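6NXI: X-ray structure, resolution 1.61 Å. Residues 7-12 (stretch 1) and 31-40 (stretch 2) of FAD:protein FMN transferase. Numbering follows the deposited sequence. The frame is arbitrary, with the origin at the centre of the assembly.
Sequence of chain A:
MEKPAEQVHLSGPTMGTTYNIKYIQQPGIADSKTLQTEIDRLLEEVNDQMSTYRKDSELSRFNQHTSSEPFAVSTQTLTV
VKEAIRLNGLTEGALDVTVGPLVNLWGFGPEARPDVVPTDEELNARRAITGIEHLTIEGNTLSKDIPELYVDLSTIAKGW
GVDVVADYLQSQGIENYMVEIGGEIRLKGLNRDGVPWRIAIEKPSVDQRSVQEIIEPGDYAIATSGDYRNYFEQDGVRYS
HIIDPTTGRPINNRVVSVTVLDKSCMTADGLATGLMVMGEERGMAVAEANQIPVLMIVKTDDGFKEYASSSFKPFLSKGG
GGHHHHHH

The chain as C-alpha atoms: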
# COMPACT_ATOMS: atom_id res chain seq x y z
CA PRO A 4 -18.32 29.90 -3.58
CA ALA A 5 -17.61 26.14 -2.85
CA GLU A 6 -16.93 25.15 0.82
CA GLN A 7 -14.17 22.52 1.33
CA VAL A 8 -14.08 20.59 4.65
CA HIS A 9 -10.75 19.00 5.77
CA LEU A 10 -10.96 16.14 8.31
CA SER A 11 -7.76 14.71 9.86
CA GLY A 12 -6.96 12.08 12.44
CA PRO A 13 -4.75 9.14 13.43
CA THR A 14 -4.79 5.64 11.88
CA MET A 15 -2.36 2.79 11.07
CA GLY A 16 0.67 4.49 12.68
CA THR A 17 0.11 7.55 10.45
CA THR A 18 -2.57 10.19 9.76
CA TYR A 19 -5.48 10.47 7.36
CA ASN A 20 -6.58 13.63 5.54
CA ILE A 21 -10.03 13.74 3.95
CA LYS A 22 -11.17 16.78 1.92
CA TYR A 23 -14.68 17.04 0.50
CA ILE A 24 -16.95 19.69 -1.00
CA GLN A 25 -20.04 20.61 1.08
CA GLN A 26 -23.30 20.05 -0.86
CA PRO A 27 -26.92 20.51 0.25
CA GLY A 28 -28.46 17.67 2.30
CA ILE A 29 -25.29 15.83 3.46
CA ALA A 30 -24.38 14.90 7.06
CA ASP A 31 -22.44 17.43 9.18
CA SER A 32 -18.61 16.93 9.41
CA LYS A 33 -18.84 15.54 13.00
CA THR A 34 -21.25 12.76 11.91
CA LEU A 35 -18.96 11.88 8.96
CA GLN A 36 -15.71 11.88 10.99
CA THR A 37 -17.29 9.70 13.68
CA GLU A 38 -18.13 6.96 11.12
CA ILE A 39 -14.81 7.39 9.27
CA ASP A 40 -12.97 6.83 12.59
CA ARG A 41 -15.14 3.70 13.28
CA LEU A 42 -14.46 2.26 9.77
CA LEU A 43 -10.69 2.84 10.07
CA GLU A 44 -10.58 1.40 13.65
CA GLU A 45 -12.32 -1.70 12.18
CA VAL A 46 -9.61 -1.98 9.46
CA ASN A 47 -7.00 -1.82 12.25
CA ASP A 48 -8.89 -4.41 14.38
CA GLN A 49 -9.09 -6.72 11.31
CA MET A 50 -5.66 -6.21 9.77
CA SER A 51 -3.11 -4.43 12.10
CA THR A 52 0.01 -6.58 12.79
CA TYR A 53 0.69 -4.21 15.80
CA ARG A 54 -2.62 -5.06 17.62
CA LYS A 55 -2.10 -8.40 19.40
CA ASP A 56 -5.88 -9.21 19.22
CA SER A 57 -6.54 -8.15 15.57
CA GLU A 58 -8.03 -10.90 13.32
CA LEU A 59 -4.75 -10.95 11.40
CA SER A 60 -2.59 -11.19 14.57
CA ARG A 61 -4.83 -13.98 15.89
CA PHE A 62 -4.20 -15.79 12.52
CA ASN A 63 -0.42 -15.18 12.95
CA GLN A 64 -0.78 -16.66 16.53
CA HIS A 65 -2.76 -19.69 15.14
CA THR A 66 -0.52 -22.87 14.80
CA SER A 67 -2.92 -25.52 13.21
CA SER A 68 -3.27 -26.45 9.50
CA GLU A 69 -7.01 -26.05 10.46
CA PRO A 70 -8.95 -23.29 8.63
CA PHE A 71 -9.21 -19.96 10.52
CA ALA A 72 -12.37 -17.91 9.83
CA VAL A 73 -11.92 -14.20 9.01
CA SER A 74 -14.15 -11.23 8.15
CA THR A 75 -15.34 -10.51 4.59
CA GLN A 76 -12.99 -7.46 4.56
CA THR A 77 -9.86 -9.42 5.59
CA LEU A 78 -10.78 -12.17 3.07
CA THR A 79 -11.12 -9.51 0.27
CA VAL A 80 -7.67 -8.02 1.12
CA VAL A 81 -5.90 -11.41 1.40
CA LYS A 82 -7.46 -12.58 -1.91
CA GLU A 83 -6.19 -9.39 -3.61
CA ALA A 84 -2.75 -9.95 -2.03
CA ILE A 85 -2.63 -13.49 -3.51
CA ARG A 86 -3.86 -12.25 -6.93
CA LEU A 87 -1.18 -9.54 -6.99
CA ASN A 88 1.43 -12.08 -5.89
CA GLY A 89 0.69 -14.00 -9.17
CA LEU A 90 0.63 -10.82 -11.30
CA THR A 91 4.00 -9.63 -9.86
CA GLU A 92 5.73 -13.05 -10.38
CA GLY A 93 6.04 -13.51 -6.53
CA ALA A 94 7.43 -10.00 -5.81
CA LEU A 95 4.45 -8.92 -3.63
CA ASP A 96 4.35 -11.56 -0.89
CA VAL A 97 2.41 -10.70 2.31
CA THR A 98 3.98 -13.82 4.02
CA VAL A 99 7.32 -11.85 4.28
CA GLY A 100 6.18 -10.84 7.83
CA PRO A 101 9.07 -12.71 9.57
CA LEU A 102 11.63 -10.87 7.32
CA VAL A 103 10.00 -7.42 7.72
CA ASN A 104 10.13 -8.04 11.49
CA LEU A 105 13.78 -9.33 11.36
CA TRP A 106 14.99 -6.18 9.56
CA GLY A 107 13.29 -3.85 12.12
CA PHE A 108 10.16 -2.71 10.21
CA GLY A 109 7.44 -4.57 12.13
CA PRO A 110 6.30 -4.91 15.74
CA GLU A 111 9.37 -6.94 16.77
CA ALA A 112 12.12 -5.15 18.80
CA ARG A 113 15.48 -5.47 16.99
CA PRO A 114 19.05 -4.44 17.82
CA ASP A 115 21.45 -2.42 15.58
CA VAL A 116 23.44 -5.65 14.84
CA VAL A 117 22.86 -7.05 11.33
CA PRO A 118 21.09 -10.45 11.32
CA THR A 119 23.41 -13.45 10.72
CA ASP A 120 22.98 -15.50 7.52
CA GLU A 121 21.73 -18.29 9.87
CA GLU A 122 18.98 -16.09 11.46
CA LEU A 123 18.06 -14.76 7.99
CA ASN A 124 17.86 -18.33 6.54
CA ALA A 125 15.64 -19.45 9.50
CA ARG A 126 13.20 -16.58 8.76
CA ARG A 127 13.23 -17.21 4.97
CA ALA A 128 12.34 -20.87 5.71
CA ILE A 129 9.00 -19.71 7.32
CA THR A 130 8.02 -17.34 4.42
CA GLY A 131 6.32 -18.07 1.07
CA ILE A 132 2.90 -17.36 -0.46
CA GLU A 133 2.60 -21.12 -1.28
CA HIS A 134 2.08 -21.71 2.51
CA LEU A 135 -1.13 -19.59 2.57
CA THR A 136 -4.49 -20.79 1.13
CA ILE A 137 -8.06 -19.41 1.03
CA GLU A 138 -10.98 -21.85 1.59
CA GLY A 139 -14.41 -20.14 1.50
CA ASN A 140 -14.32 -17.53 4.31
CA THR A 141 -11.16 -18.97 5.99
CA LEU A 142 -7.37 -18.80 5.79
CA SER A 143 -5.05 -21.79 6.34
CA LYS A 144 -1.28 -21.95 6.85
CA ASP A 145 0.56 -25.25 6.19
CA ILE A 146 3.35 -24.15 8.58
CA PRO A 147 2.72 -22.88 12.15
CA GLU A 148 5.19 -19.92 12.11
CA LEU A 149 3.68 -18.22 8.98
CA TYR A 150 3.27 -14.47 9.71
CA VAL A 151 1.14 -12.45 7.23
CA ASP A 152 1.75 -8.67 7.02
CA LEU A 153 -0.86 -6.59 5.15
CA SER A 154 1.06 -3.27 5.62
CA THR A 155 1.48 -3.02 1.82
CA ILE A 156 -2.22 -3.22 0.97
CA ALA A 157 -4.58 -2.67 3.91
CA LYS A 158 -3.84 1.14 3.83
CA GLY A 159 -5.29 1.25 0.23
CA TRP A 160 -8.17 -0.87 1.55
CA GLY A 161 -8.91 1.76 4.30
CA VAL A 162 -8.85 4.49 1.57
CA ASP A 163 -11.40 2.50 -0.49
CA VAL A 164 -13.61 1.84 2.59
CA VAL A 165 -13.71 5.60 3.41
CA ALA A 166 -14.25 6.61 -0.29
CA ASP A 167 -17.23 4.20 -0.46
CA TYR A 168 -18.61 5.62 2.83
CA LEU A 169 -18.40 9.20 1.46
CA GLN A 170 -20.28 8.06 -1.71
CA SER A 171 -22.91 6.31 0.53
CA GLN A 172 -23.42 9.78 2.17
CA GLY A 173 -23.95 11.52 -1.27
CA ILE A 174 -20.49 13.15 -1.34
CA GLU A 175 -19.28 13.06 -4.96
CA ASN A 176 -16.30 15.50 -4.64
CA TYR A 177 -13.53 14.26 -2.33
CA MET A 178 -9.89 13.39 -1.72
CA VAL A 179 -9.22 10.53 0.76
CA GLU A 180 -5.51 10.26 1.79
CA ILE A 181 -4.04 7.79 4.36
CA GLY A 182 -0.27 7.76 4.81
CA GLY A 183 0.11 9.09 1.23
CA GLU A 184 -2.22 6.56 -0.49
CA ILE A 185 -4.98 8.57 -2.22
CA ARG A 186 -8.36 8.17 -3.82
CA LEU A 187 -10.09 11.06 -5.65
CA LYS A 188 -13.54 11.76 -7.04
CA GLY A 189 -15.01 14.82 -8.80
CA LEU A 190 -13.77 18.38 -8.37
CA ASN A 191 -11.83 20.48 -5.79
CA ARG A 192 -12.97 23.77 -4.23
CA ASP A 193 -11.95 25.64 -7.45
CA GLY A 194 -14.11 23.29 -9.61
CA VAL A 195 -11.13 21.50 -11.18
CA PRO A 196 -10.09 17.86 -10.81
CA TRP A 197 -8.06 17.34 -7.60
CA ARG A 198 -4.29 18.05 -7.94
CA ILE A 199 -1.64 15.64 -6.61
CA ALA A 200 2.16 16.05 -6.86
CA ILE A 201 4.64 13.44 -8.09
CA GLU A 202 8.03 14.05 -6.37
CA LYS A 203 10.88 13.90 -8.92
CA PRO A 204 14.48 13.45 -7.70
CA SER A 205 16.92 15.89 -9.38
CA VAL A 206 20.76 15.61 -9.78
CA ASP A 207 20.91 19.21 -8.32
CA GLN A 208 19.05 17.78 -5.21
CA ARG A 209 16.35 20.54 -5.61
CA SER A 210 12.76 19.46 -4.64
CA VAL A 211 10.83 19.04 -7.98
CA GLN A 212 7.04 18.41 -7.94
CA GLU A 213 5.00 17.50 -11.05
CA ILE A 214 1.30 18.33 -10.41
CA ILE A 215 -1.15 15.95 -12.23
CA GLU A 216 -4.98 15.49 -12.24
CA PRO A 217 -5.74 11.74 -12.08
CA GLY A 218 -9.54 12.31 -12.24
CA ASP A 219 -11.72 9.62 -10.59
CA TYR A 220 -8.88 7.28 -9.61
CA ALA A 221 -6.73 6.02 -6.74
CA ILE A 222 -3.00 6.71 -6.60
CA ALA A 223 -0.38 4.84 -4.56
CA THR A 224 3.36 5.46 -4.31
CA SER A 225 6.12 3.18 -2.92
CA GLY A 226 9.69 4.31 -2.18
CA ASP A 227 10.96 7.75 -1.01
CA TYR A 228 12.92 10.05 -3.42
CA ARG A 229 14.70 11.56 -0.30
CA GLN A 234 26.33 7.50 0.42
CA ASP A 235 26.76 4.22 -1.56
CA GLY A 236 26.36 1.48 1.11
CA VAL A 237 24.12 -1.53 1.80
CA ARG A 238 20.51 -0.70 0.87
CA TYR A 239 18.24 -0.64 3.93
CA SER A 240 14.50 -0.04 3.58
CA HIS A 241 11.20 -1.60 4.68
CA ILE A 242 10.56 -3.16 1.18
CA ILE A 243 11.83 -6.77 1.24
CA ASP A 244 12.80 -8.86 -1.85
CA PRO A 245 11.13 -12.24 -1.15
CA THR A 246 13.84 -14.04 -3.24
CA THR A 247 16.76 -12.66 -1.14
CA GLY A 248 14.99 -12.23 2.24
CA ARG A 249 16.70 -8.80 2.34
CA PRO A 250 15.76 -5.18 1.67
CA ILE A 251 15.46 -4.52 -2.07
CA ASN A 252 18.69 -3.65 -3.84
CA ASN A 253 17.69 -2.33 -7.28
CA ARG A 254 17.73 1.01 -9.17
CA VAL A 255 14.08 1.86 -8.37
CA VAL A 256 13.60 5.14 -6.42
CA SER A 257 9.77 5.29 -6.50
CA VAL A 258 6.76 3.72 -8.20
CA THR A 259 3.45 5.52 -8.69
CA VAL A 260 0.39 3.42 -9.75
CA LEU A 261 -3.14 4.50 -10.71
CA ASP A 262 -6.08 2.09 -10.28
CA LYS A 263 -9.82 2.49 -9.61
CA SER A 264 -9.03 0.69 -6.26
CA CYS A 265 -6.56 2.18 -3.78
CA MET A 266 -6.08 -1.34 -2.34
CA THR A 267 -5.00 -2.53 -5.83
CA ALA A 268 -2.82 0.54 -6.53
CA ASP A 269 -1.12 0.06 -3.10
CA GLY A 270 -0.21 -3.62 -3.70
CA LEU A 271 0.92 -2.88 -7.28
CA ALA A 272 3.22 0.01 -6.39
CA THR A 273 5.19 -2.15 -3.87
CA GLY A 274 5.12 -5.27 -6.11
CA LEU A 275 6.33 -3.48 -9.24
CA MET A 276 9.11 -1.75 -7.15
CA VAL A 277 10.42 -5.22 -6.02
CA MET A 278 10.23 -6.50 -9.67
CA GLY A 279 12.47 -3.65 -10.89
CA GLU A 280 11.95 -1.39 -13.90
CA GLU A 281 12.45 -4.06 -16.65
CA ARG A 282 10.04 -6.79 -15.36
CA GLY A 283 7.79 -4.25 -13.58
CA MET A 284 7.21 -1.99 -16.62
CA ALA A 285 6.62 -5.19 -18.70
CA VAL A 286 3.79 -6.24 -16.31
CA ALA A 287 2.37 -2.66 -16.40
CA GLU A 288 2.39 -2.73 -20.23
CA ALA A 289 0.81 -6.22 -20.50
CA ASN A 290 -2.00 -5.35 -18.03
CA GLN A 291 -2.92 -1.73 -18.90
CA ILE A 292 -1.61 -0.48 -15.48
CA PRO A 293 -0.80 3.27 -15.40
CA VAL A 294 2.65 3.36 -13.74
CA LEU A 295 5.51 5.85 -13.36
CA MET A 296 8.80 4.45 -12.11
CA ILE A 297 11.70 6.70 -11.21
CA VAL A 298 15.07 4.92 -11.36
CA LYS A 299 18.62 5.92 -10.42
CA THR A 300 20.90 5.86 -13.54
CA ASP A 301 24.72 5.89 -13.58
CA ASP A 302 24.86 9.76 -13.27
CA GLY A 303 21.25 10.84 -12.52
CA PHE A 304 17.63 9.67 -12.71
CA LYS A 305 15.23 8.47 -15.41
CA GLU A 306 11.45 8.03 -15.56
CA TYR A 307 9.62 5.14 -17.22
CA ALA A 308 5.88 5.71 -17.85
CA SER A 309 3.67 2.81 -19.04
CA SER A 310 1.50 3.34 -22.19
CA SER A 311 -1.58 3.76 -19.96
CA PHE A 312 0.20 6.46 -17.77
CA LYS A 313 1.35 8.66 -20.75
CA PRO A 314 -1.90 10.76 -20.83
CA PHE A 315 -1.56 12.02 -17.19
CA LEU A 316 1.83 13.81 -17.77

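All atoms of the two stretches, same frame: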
# COMPACT_ATOMS: atom_id res chain seq x y z
N GLN A 7 -14.94 23.77 1.11
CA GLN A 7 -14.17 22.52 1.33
C GLN A 7 -14.10 22.30 2.84
O GLN A 7 -13.81 23.25 3.59
CB GLN A 7 -12.78 22.62 0.68
CG GLN A 7 -11.90 21.43 1.02
CD GLN A 7 -10.59 21.52 0.27
OE1 GLN A 7 -9.59 22.01 0.77
NE2 GLN A 7 -10.62 21.10 -0.97
N VAL A 8 -14.32 21.07 3.27
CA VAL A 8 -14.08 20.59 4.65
C VAL A 8 -12.86 19.66 4.63
O VAL A 8 -12.81 18.78 3.74
CB VAL A 8 -15.33 19.84 5.14
CG1 VAL A 8 -15.09 19.30 6.54
CG2 VAL A 8 -16.58 20.69 5.06
N HIS A 9 -11.93 19.85 5.54
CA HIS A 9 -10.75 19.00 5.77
C HIS A 9 -10.91 18.29 7.12
O HIS A 9 -10.98 18.95 8.17
CB HIS A 9 -9.52 19.87 5.65
CG HIS A 9 -8.24 19.17 5.93
ND1 HIS A 9 -7.07 19.87 6.17
CD2 HIS A 9 -7.94 17.86 6.04
CE1 HIS A 9 -6.10 19.01 6.40
NE2 HIS A 9 -6.60 17.76 6.30
N LEU A 10 -11.00 16.95 7.10
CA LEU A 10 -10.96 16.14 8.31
C LEU A 10 -9.59 15.46 8.43
O LEU A 10 -9.04 15.04 7.41
CB LEU A 10 -12.03 15.06 8.20
CG LEU A 10 -13.45 15.56 7.96
CD1 LEU A 10 -14.38 14.38 7.86
CD2 LEU A 10 -13.91 16.53 9.04
N SER A 11 -9.07 15.37 9.63
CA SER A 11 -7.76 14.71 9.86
C SER A 11 -7.84 13.93 11.15
O SER A 11 -8.56 14.34 12.09
CB SER A 11 -6.66 15.72 9.88
OG SER A 11 -5.40 15.09 9.82
N GLY A 12 -7.13 12.82 11.20
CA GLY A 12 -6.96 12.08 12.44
C GLY A 12 -5.95 10.96 12.30
O GLY A 12 -5.34 10.78 11.26
N ASP A 31 -23.43 16.50 8.59
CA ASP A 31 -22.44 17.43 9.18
C ASP A 31 -21.09 16.69 9.29
O ASP A 31 -21.07 15.44 9.40
CB ASP A 31 -22.92 17.93 10.53
CG ASP A 31 -23.15 16.76 11.48
OD1 ASP A 31 -22.36 16.62 12.42
OD2 ASP A 31 -24.12 15.97 11.26
N SER A 32 -20.01 17.45 9.37
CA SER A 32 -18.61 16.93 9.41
C SER A 32 -18.40 16.04 10.65
O SER A 32 -17.69 15.02 10.54
CB SER A 32 -17.63 18.06 9.37
OG SER A 32 -17.78 18.90 10.51
N LYS A 33 -19.03 16.36 11.79
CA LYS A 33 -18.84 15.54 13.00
C LYS A 33 -19.39 14.15 12.75
O LYS A 33 -18.76 13.19 13.14
CB LYS A 33 -19.53 16.12 14.24
CG LYS A 33 -19.01 15.52 15.54
CD LYS A 33 -19.44 16.29 16.79
CE LYS A 33 -20.74 15.81 17.40
NZ LYS A 33 -20.62 14.47 18.03
N THR A 34 -20.60 14.05 12.21
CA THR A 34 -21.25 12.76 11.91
C THR A 34 -20.32 11.94 10.99
O THR A 34 -20.09 10.75 11.24
CB THR A 34 -22.60 12.96 11.23
OG1 THR A 34 -23.42 13.65 12.18
CG2 THR A 34 -23.25 11.66 10.81
N LEU A 35 -19.83 12.57 9.94
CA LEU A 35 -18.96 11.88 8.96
C LEU A 35 -17.69 11.42 9.64
O LEU A 35 -17.25 10.28 9.36
CB LEU A 35 -18.63 12.81 7.79
CG LEU A 35 -19.82 13.21 6.92
CD1 LEU A 35 -19.41 14.35 5.99
CD2 LEU A 35 -20.35 12.03 6.13
N GLN A 36 -17.01 12.27 10.41
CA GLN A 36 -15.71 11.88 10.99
C GLN A 36 -15.90 10.73 11.98
O GLN A 36 -15.05 9.85 12.08
CB GLN A 36 -15.03 13.04 11.71
CG GLN A 36 -13.59 12.72 12.10
CD GLN A 36 -12.76 13.98 12.24
OE1 GLN A 36 -13.26 15.02 12.61
NE2 GLN A 36 -11.46 13.86 12.00
N THR A 37 -17.02 10.76 12.69
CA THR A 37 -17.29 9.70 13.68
C THR A 37 -17.35 8.34 12.96
O THR A 37 -16.77 7.36 13.47
CB THR A 37 -18.58 10.02 14.45
OG1 THR A 37 -18.41 11.19 15.27
CG2 THR A 37 -18.92 8.86 15.35
N GLU A 38 -18.02 8.25 11.83
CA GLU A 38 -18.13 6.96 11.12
C GLU A 38 -16.80 6.63 10.44
O GLU A 38 -16.41 5.48 10.42
CB GLU A 38 -19.28 7.00 10.12
CG GLU A 38 -19.49 5.65 9.46
CD GLU A 38 -19.75 4.46 10.35
OE1 GLU A 38 -19.98 4.59 11.58
OE2 GLU A 38 -19.73 3.36 9.80
N ILE A 39 -16.13 7.64 9.90
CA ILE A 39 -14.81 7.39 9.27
C ILE A 39 -13.88 6.80 10.31
O ILE A 39 -13.18 5.83 10.03
CB ILE A 39 -14.26 8.70 8.67
CG1 ILE A 39 -15.08 9.05 7.43
CG2 ILE A 39 -12.77 8.54 8.39
CD1 ILE A 39 -14.87 10.49 7.00
N ASP A 40 -13.82 7.38 11.51
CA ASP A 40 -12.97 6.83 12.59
C ASP A 40 -13.39 5.39 12.91
O ASP A 40 -12.51 4.56 13.12
CB ASP A 40 -12.95 7.75 13.80
CG ASP A 40 -12.13 9.00 13.54
OD1 ASP A 40 -11.20 8.92 12.72
OD2 ASP A 40 -12.42 10.02 14.19
O HOH W 1 -10.54 16.91 11.68

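A helix laid along a β-strand meets it through alternate strand residues and successive helical turns, and the small contact between residues 7-12 and 31-40 illustrates the rule. The two axes run within 34° of parallel, 9.8 Å apart at closest approach. Val-8 and Leu-10 direct their CA-to-CB bonds toward the helix, whereas Ser-11 directs its own away. Leu-10, in the m,t rotamer, is the centre of the contact: its branched end reaches two turns at once, with CD2 4.0 Å from Ser-32 CB and 3.9 Å from Gln-36 OE1, while CD1 lies 4.0 Å from Ile-39 CD1. Val-8, with chi1 t, adds a lighter touch, CG1 to Ser-32 CB at 4.0 Å.

Gln-36 extends in the t,t conformation, which carries its amide past Leu-10 to the strand backbone. There NE2 stands 2.9 Å from Ser-11 O, and water 1 accepts from both Gln-36 NE2 (3.2 Å) and Ser-11 N (3.0 Å), linking side chain to strand.

Away from the strand, Asp-31 caps the helix. Its p rotamer brings OD1 to 3.1 Å from Thr-34 N, which donates to it; Thr-34, with chi1 m, also donates from OG1 to Asp-31 OD2 at 2.6 Å, so both carboxylate oxygens are engaged.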